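Local atomic coordinates of PUM-HD domain-containing protein (Caenorhabditis elegans, PDB entry 7CGF), a protein that probably binds the 3' untranslated regions of messenger RNAs through its Pumilio repeats, and is held here in complex with a short RNA. Residues I66-V70 against V86-F90; D104-V110 against K137-I142; I329-R333 against E353-Q357. The protein carries 2 engineered substitutions. Residue numbers count along the deposited sequence, not the author numbering.

Contact 1. Residues I66-V70 against V86-F90; sequences IFDEV and VVQKF. With nucleotides of chain B.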
loop_
_atom_site.group_PDB
_atom_site.type_symbol
_atom_site.label_atom_id
_atom_site.label_comp_id
_atom_site.label_asym_id
_atom_site.label_seq_id
_atom_site.Cartn_x
_atom_site.Cartn_y
_atom_site.Cartn_z
ATOM N N ILE A 66 -13.214 -30.420 13.387
ATOM C CA ILE A 66 -12.359 -29.606 14.245
ATOM C C ILE A 66 -12.885 -28.193 14.408
ATOM O O ILE A 66 -12.302 -27.418 15.174
ATOM C CB ILE A 66 -10.897 -29.543 13.754
ATOM C CG1 ILE A 66 -10.821 -28.937 12.347
ATOM C CG2 ILE A 66 -10.209 -30.905 13.847
ATOM C CD1 ILE A 66 -9.422 -28.493 11.985
ATOM N N PHE A 67 -13.990 -27.839 13.751
ATOM C CA PHE A 67 -14.396 -26.436 13.758
ATOM C C PHE A 67 -14.885 -25.995 15.131
ATOM O O PHE A 67 -14.609 -24.869 15.548
ATOM C CB PHE A 67 -15.456 -26.167 12.695
ATOM C CG PHE A 67 -15.850 -24.717 12.605
ATOM C CD1 PHE A 67 -14.967 -23.771 12.084
ATOM C CD2 PHE A 67 -17.096 -24.293 13.042
ATOM C CE1 PHE A 67 -15.319 -22.438 12.008
ATOM C CE2 PHE A 67 -17.453 -22.955 12.963
ATOM C CZ PHE A 67 -16.561 -22.028 12.445
ATOM N N ASP A 68 -15.600 -26.858 15.864
ATOM C CA ASP A 68 -16.049 -26.461 17.195
ATOM C C ASP A 68 -14.875 -26.122 18.101
ATOM O O ASP A 68 -14.967 -25.201 18.918
ATOM C CB ASP A 68 -16.903 -27.557 17.837
ATOM C CG ASP A 68 -18.347 -27.509 17.388
ATOM O OD1 ASP A 68 -18.701 -26.609 16.600
ATOM O OD2 ASP A 68 -19.134 -28.374 17.829
ATOM N N GLU A 69 -13.769 -26.870 17.991
ATOM C CA GLU A 69 -12.609 -26.576 18.826
ATOM C C GLU A 69 -11.864 -25.331 18.340
ATOM O O GLU A 69 -11.310 -24.596 19.167
ATOM C CB GLU A 69 -11.663 -27.781 18.888
ATOM C CG GLU A 69 -12.152 -28.959 19.757
ATOM C CD GLU A 69 -12.049 -28.717 21.256
ATOM O OE1 GLU A 69 -11.395 -27.738 21.683
ATOM O OE2 GLU A 69 -12.622 -29.528 22.025
ATOM N N VAL A 70 -11.833 -25.074 17.025
ATOM C CA VAL A 70 -11.289 -23.799 16.541
ATOM C C VAL A 70 -12.078 -22.632 17.124
ATOM O O VAL A 70 -11.504 -21.651 17.620
ATOM C CB VAL A 70 -11.285 -23.751 15.000
ATOM C CG1 VAL A 70 -10.960 -22.336 14.509
ATOM C CG2 VAL A 70 -10.283 -24.747 14.433
ATOM N N VAL A 86 -4.365 -21.996 10.989
ATOM C CA VAL A 86 -5.520 -22.883 11.144
ATOM C C VAL A 86 -6.811 -22.082 11.126
ATOM O O VAL A 86 -7.778 -22.451 10.446
ATOM C CB VAL A 86 -5.383 -23.711 12.433
ATOM C CG1 VAL A 86 -6.666 -24.527 12.717
ATOM C CG2 VAL A 86 -4.193 -24.630 12.331
ATOM N N VAL A 87 -6.846 -20.958 11.849
ATOM C CA VAL A 87 -8.027 -20.106 11.814
ATOM C C VAL A 87 -8.280 -19.597 10.400
ATOM O O VAL A 87 -9.425 -19.590 9.924
ATOM C CB VAL A 87 -7.907 -18.946 12.817
ATOM C CG1 VAL A 87 -9.206 -18.104 12.786
ATOM C CG2 VAL A 87 -7.615 -19.494 14.233
ATOM N N GLN A 88 -7.221 -19.183 9.700
ATOM C CA GLN A 88 -7.401 -18.635 8.360
ATOM C C GLN A 88 -8.015 -19.646 7.402
ATOM O O GLN A 88 -8.709 -19.250 6.459
ATOM C CB GLN A 88 -6.072 -18.158 7.807
ATOM C CG GLN A 88 -5.627 -16.880 8.419
ATOM C CD GLN A 88 -4.390 -16.351 7.737
ATOM O OE1 GLN A 88 -4.395 -16.077 6.533
ATOM N NE2 GLN A 88 -3.302 -16.232 8.498
ATOM N N LYS A 89 -7.746 -20.940 7.595
ATOM C CA LYS A 89 -8.315 -21.941 6.698
ATOM C C LYS A 89 -9.834 -21.870 6.662
ATOM O O LYS A 89 -10.443 -22.187 5.632
ATOM C CB LYS A 89 -7.891 -23.352 7.120
ATOM C CG LYS A 89 -6.454 -23.727 6.773
ATOM C CD LYS A 89 -6.230 -23.623 5.279
ATOM C CE LYS A 89 -4.940 -24.302 4.841
ATOM N NZ LYS A 89 -4.701 -24.078 3.368
ATOM N N PHE A 90 -10.466 -21.489 7.765
ATOM C CA PHE A 90 -11.921 -21.459 7.806
ATOM C C PHE A 90 -12.514 -20.137 7.329
ATOM O O PHE A 90 -13.738 -19.960 7.402
ATOM C CB PHE A 90 -12.406 -21.807 9.209
ATOM C CG PHE A 90 -12.256 -23.265 9.518
ATOM C CD1 PHE A 90 -13.133 -24.184 8.963
ATOM C CD2 PHE A 90 -11.213 -23.717 10.292
ATOM C CE1 PHE A 90 -12.987 -25.545 9.224
ATOM C CE2 PHE A 90 -11.054 -25.067 10.552
ATOM C CZ PHE A 90 -11.950 -25.985 10.023
ATOM P P U B 7 7.301 -9.757 8.257
ATOM O OP1 U B 7 8.693 -9.964 8.762
ATOM O OP2 U B 7 7.018 -9.708 6.802
ATOM O "O5'" U B 7 6.365 -10.900 8.818
ATOM C "C5'" U B 7 6.497 -12.218 8.340
ATOM C "C4'" U B 7 5.894 -13.165 9.323
ATOM O "O4'" U B 7 4.458 -13.095 9.254
ATOM C "C3'" U B 7 6.211 -14.631 9.099
ATOM O "O3'" U B 7 7.464 -14.949 9.689
ATOM C "C2'" U B 7 5.033 -15.362 9.766
ATOM O "O2'" U B 7 5.369 -15.698 11.109
ATOM C "C1'" U B 7 3.917 -14.294 9.764
ATOM N N1 U B 7 2.678 -14.619 9.007
ATOM C C2 U B 7 1.674 -15.243 9.709
ATOM O O2 U B 7 1.830 -15.583 10.865
ATOM N N3 U B 7 0.514 -15.500 9.009
ATOM C C4 U B 7 0.284 -15.173 7.690
ATOM O O4 U B 7 -0.802 -15.441 7.169
ATOM C C5 U B 7 1.364 -14.500 7.039
ATOM C C6 U B 7 2.500 -14.247 7.698
#
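One short helical segment can serve two very different surfaces: 86-90 presents a base-reading amide on one side and an entirely apolar contact on another. Gln88 NE2 donates a nearly linear hydrogen bond (174°) to O4 of U7 in chain B, 2.9 Å away, while Gln88 itself takes no part in the contact with 66-70. Recognition of a base edge by a helix side chain is the hallmark of Pumilio repeats; Gln88 OE1 is in turn hydrogen-bonded to Lys125.

Toward 66-70 no hydrogen bond is made, and burial of side chains does the work, about 261 Å² in all. Phe90 contributes most. Phe67 CD1 lies over one face of its ring, 3.6 Å from Phe90 CD1, with the two ring planes inclined obliquely at 57° and their centroids 5.1 Å apart. Ile66 CG1 meets the edge of the same ring, 3.9 Å from Phe90 CZ. Val70 reaches three partners: its CG2 is 4.0 Å from both Phe90 CE2 and Val86 CG1, and its CG1 is 4.4 Å from Val87 CG2.

His98 extends the aromatic group, stacking on Phe67 and meeting Phe90 at a steep angle. Helix 67-72 thus joins helix 83-89 near the predicted boundary between the first two repeats. Helices 37-41 and 44-56 line one part of the contact, helix 99-106 touches Phe67, Val87 and Phe90, and helix 119-129 touches Val87 and Gln88.

Contact 2. Residues D104-V110 against K137-I142; sequences DAIIDRV and KILSQI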
loop_
_atom_site.group_PDB
_atom_site.type_symbol
_atom_site.label_atom_id
_atom_site.label_comp_id
_atom_site.label_asym_id
_atom_site.label_seq_id
_atom_site.Cartn_x
_atom_site.Cartn_y
_atom_site.Cartn_z
ATOM N N ASP A 104 -18.319 -14.419 14.526
ATOM C CA ASP A 104 -18.890 -14.277 15.869
ATOM C C ASP A 104 -17.871 -14.610 16.949
ATOM O O ASP A 104 -17.904 -14.026 18.042
ATOM C CB ASP A 104 -20.106 -15.194 16.050
ATOM C CG ASP A 104 -21.378 -14.641 15.434
ATOM O OD1 ASP A 104 -21.523 -13.410 15.290
ATOM O OD2 ASP A 104 -22.262 -15.468 15.112
ATOM N N ALA A 105 -16.988 -15.574 16.679
ATOM C CA ALA A 105 -16.026 -16.029 17.670
ATOM C C ALA A 105 -14.916 -15.026 17.916
ATOM O O ALA A 105 -14.293 -15.059 18.983
ATOM C CB ALA A 105 -15.407 -17.357 17.234
ATOM N N ILE A 106 -14.638 -14.148 16.959
ATOM C CA ILE A 106 -13.532 -13.202 17.099
ATOM C C ILE A 106 -13.988 -11.767 17.199
ATOM O O ILE A 106 -13.146 -10.896 17.454
ATOM C CB ILE A 106 -12.521 -13.325 15.939
ATOM C CG1 ILE A 106 -13.191 -12.926 14.618
ATOM C CG2 ILE A 106 -11.907 -14.732 15.907
ATOM C CD1 ILE A 106 -12.237 -12.816 13.417
ATOM N N ILE A 107 -15.281 -11.484 17.013
ATOM C CA ILE A 107 -15.686 -10.105 16.753
ATOM C C ILE A 107 -15.404 -9.219 17.960
ATOM O O ILE A 107 -14.979 -8.064 17.810
ATOM C CB ILE A 107 -17.164 -10.044 16.319
ATOM C CG1 ILE A 107 -17.503 -8.643 15.796
ATOM C CG2 ILE A 107 -18.113 -10.438 17.448
ATOM C CD1 ILE A 107 -16.678 -8.219 14.587
ATOM N N ASP A 108 -15.606 -9.741 19.174
ATOM C CA ASP A 108 -15.522 -8.883 20.353
ATOM C C ASP A 108 -14.114 -8.357 20.601
ATOM O O ASP A 108 -13.966 -7.302 21.229
ATOM C CB ASP A 108 -16.019 -9.625 21.598
ATOM C CG ASP A 108 -17.513 -9.921 21.559
ATOM O OD1 ASP A 108 -18.246 -9.283 20.775
ATOM O OD2 ASP A 108 -17.954 -10.802 22.329
ATOM N N ARG A 109 -13.080 -9.045 20.114
ATOM C CA ARG A 109 -11.703 -8.609 20.309
ATOM C C ARG A 109 -11.033 -8.140 19.025
ATOM O O ARG A 109 -9.806 -7.977 19.007
ATOM C CB ARG A 109 -10.880 -9.729 20.945
ATOM C CG ARG A 109 -11.336 -10.058 22.355
ATOM C CD ARG A 109 -10.275 -10.781 23.152
ATOM N NE ARG A 109 -10.732 -10.984 24.523
ATOM C CZ ARG A 109 -10.070 -11.658 25.460
ATOM N NH1 ARG A 109 -8.892 -12.214 25.192
ATOM N NH2 ARG A 109 -10.592 -11.771 26.676
ATOM N N VAL A 110 -11.798 -7.921 17.958
ATOM C CA VAL A 110 -11.255 -7.344 16.729
ATOM C C VAL A 110 -10.484 -6.060 17.030
ATOM O O VAL A 110 -9.413 -5.853 16.441
ATOM C CB VAL A 110 -12.358 -7.112 15.679
ATOM C CG1 VAL A 110 -11.935 -6.086 14.634
ATOM C CG2 VAL A 110 -12.715 -8.436 14.991
ATOM N N LYS A 137 -19.566 -5.976 9.589
ATOM C CA LYS A 137 -19.534 -6.313 11.005
ATOM C C LYS A 137 -18.128 -6.160 11.575
ATOM O O LYS A 137 -17.944 -5.596 12.661
ATOM C CB LYS A 137 -20.065 -7.739 11.198
ATOM C CG LYS A 137 -20.280 -8.134 12.642
ATOM C CD LYS A 137 -21.003 -9.477 12.776
ATOM C CE LYS A 137 -20.982 -9.929 14.229
ATOM N NZ LYS A 137 -21.628 -11.250 14.445
ATOM N N ILE A 138 -17.117 -6.633 10.843
ATOM C CA ILE A 138 -15.731 -6.458 11.283
ATOM C C ILE A 138 -15.370 -4.977 11.347
ATOM O O ILE A 138 -14.762 -4.511 12.322
ATOM C CB ILE A 138 -14.775 -7.238 10.363
ATOM C CG1 ILE A 138 -14.979 -8.738 10.578
ATOM C CG2 ILE A 138 -13.320 -6.840 10.625
ATOM C CD1 ILE A 138 -14.051 -9.589 9.734
ATOM N N LEU A 139 -15.723 -4.216 10.308
ATOM C CA LEU A 139 -15.374 -2.798 10.285
ATOM C C LEU A 139 -16.045 -2.037 11.418
ATOM O O LEU A 139 -15.480 -1.063 11.930
ATOM C CB LEU A 139 -15.762 -2.175 8.945
ATOM C CG LEU A 139 -14.941 -2.625 7.742
ATOM C CD1 LEU A 139 -15.335 -1.854 6.488
ATOM C CD2 LEU A 139 -13.472 -2.460 8.054
ATOM N N SER A 140 -17.240 -2.470 11.828
ATOM C CA SER A 140 -17.940 -1.801 12.922
ATOM C C SER A 140 -17.126 -1.832 14.214
ATOM O O SER A 140 -17.275 -0.947 15.066
ATOM C CB SER A 140 -19.319 -2.434 13.123
ATOM O OG SER A 140 -19.219 -3.617 13.908
ATOM N N GLN A 141 -16.251 -2.827 14.367
ATOM C CA GLN A 141 -15.329 -2.875 15.496
ATOM C C GLN A 141 -14.072 -2.057 15.233
ATOM O O GLN A 141 -13.570 -1.375 16.135
ATOM C CB GLN A 141 -14.964 -4.328 15.798
ATOM C CG GLN A 141 -16.066 -5.070 16.523
ATOM C CD GLN A 141 -16.101 -4.703 17.995
ATOM O OE1 GLN A 141 -16.426 -3.579 18.358
ATOM N NE2 GLN A 141 -15.738 -5.656 18.855
ATOM N N ILE A 142 -13.543 -2.121 14.007
ATOM C CA ILE A 142 -12.403 -1.290 13.622
ATOM C C ILE A 142 -12.711 0.182 13.860
ATOM O O ILE A 142 -11.806 0.972 14.176
ATOM C CB ILE A 142 -12.023 -1.583 12.149
ATOM C CG1 ILE A 142 -11.498 -3.020 12.016
ATOM C CG2 ILE A 142 -10.986 -0.603 11.631
ATOM C CD1 ILE A 142 -10.218 -3.282 12.764
#
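A side-chain amide bonded to a backbone carbonyl is an effective way to tie a helix to a turn. Here Gln141 NE2 donates to Ile107 O at 2.7 Å and 175°, and the same carbonyl also accepts from Val110 N at 3.2 Å. Asp104 and Lys137 form a salt bridge at the exposed margin, but their charged atoms are modelled too close for exact positions to be trusted. The CA-to-CB bond of Arg109 points away from 137-142, and its guanidinium forms a salt bridge with Asp75.

Around the amide, Ile107 CD1 rests 3.7 Å from Gln141 CG and 3.5 Å from Lys137 O. Val110 inserts its CG1 between neighbours one helical turn apart, 4.3 Å from Ile138 CG2 and 3.8 Å from Ile142 CD1, while Gln141 CB lies 3.7 Å from that CG1.

Such packing, in which the turn after one repeat's last helix meets the last helix of the next repeat, is characteristic of the stacked three-helix units of a Pumilio alpha-solenoid.

Contact 3. Residues I329-R333 against E353-Q357; sequences ILTVR and EKYFQ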
loop_
_atom_site.group_PDB
_atom_site.type_symbol
_atom_site.label_atom_id
_atom_site.label_comp_id
_atom_site.label_asym_id
_atom_site.label_seq_id
_atom_site.Cartn_x
_atom_site.Cartn_y
_atom_site.Cartn_z
ATOM N N ILE A 329 16.941 20.448 -26.628
ATOM C CA ILE A 329 18.235 20.280 -27.293
ATOM C C ILE A 329 18.832 21.638 -27.651
ATOM O O ILE A 329 20.014 21.906 -27.398
ATOM C CB ILE A 329 18.082 19.389 -28.537
ATOM C CG1 ILE A 329 17.800 17.942 -28.127
ATOM C CG2 ILE A 329 19.321 19.496 -29.435
ATOM C CD1 ILE A 329 17.062 17.135 -29.184
ATOM N N LEU A 330 18.019 22.519 -28.233
ATOM C CA LEU A 330 18.529 23.831 -28.617
ATOM C C LEU A 330 18.964 24.637 -27.400
ATOM O O LEU A 330 19.876 25.465 -27.499
ATOM C CB LEU A 330 17.473 24.575 -29.438
ATOM C CG LEU A 330 17.158 23.865 -30.766
ATOM C CD1 LEU A 330 15.910 24.405 -31.441
ATOM C CD2 LEU A 330 18.355 23.936 -31.718
ATOM N N THR A 331 18.360 24.377 -26.239
ATOM C CA THR A 331 18.713 25.090 -25.019
ATOM C C THR A 331 19.980 24.535 -24.372
ATOM O O THR A 331 20.771 25.299 -23.809
ATOM C CB THR A 331 17.536 25.020 -24.034
ATOM O OG1 THR A 331 16.354 25.515 -24.679
ATOM C CG2 THR A 331 17.803 25.849 -22.797
ATOM N N VAL A 332 20.196 23.228 -24.458
ATOM C CA VAL A 332 21.276 22.579 -23.721
ATOM C C VAL A 332 22.575 22.553 -24.522
ATOM O O VAL A 332 23.655 22.743 -23.955
ATOM C CB VAL A 332 20.842 21.156 -23.316
ATOM C CG1 VAL A 332 22.038 20.357 -22.807
ATOM C CG2 VAL A 332 19.748 21.214 -22.248
ATOM N N ARG A 333 22.486 22.334 -25.836
ATOM C CA ARG A 333 23.678 22.074 -26.647
ATOM C C ARG A 333 24.816 23.080 -26.466
ATOM O O ARG A 333 25.974 22.638 -26.397
ATOM C CB ARG A 333 23.290 21.978 -28.131
ATOM C CG ARG A 333 24.356 21.286 -28.978
ATOM C CD ARG A 333 24.028 21.284 -30.467
ATOM N NE ARG A 333 22.987 20.329 -30.839
ATOM C CZ ARG A 333 23.176 19.017 -30.946
ATOM N NH1 ARG A 333 24.368 18.495 -30.695
ATOM N NH2 ARG A 333 22.171 18.226 -31.299
ATOM N N GLU A 353 22.929 10.943 -25.362
ATOM C CA GLU A 353 23.640 11.051 -26.636
ATOM C C GLU A 353 22.709 10.809 -27.815
ATOM O O GLU A 353 22.818 11.484 -28.846
ATOM C CB GLU A 353 24.814 10.071 -26.674
ATOM N N LYS A 354 21.775 9.863 -27.674
ATOM C CA LYS A 354 20.848 9.552 -28.759
ATOM C C LYS A 354 20.064 10.780 -29.204
ATOM O O LYS A 354 19.686 10.879 -30.376
ATOM C CB LYS A 354 19.892 8.439 -28.326
ATOM C CG LYS A 354 18.868 8.859 -27.269
ATOM C CD LYS A 354 17.677 7.902 -27.209
ATOM C CE LYS A 354 17.938 6.733 -26.274
ATOM N NZ LYS A 354 17.362 5.459 -26.796
ATOM N N TYR A 355 19.817 11.722 -28.297
ATOM C CA TYR A 355 19.067 12.925 -28.625
ATOM C C TYR A 355 19.938 14.026 -29.196
ATOM O O TYR A 355 19.420 14.898 -29.906
ATOM C CB TYR A 355 18.339 13.458 -27.382
ATOM C CG TYR A 355 17.391 12.454 -26.783
ATOM C CD1 TYR A 355 16.301 11.986 -27.507
ATOM C CD2 TYR A 355 17.578 11.971 -25.493
ATOM C CE1 TYR A 355 15.432 11.059 -26.969
ATOM C CE2 TYR A 355 16.709 11.041 -24.943
ATOM C CZ TYR A 355 15.637 10.594 -25.690
ATOM O OH TYR A 355 14.765 9.672 -25.164
ATOM N N PHE A 356 21.237 14.009 -28.914
ATOM C CA PHE A 356 22.127 15.078 -29.337
ATOM C C PHE A 356 22.924 14.732 -30.588
ATOM O O PHE A 356 23.855 15.463 -30.936
ATOM C CB PHE A 356 23.061 15.462 -28.189
ATOM C CG PHE A 356 22.416 16.366 -27.179
ATOM C CD1 PHE A 356 22.375 17.733 -27.388
ATOM C CD2 PHE A 356 21.816 15.846 -26.044
ATOM C CE1 PHE A 356 21.772 18.578 -26.475
ATOM C CE2 PHE A 356 21.209 16.682 -25.125
ATOM C CZ PHE A 356 21.185 18.051 -25.342
ATOM N N GLN A 357 22.572 13.651 -31.278
ATOM C CA GLN A 357 23.197 13.343 -32.561
ATOM C C GLN A 357 22.167 13.338 -33.688
ATOM O O GLN A 357 21.820 14.394 -34.227
ATOM C CB GLN A 357 23.928 11.999 -32.497
ATOM C CG GLN A 357 24.879 11.841 -31.302
ATOM C CD GLN A 357 26.000 12.887 -31.241
ATOM O OE1 GLN A 357 26.073 13.811 -32.060
ATOM N NE2 GLN A 357 26.881 12.737 -30.255
#
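A single backbone carbonyl can take two donors from one arginine: Arg333 NH1 and NH2 donate to Phe356 O at 3.1 and 3.3 Å. The guanidinium also turns a face to the Phe356 side chain, meeting the ring at its edge, with Arg333 CZ 3.9 Å from Phe356 CD1. Backbone groups are served locally, Phe356 N by Glu353 O (3.0 Å) and Arg333 N by Ile329 O (3.0 Å). Tyr355 OH is hydrogen-bonded to Asp318, and Thr331 OG1 to Glu327 O.

In the Pumilio fold the row of repeats is closed by extra helices that cover the last one, and this contact belongs to that C-terminal cap: helix 322-332 closes the last predicted repeat, and 353-357 packs on it. Phe356 is the principal apolar element, with Ile329 CG1 over one face of its ring and Val332 CG1 3.5 Å from its CZ. Val332 also touches Val300 and Met304 of helix 299-304, which places the ring beside the core of the repeat. Tyr355 O faces a methyl group, Ile329 CD1, at 3.3 Å, and the Tyr355 ring meets that of Phe317.

The three contacts follow one another along the chain without interleaving, and all belong to the same all-helical PUM-HD. Contacts 1 and 2 are neighbours, their centres about 17 Å apart; they do not touch, their nearest atoms being about 5 Å apart, but helix 83-89 of contact 1 is followed directly in the chain by helix 99-106 of contact 2. Contact 3 lies on the opposite side of the chain's centre, about 66 Å from contact 1 and about 62 Å from contact 2, centre to centre. The general principle is that a solenoid is built from local joints: two between early repeats and one at the terminal cap, together contributing to an extended scaffold along which RNA can be bound.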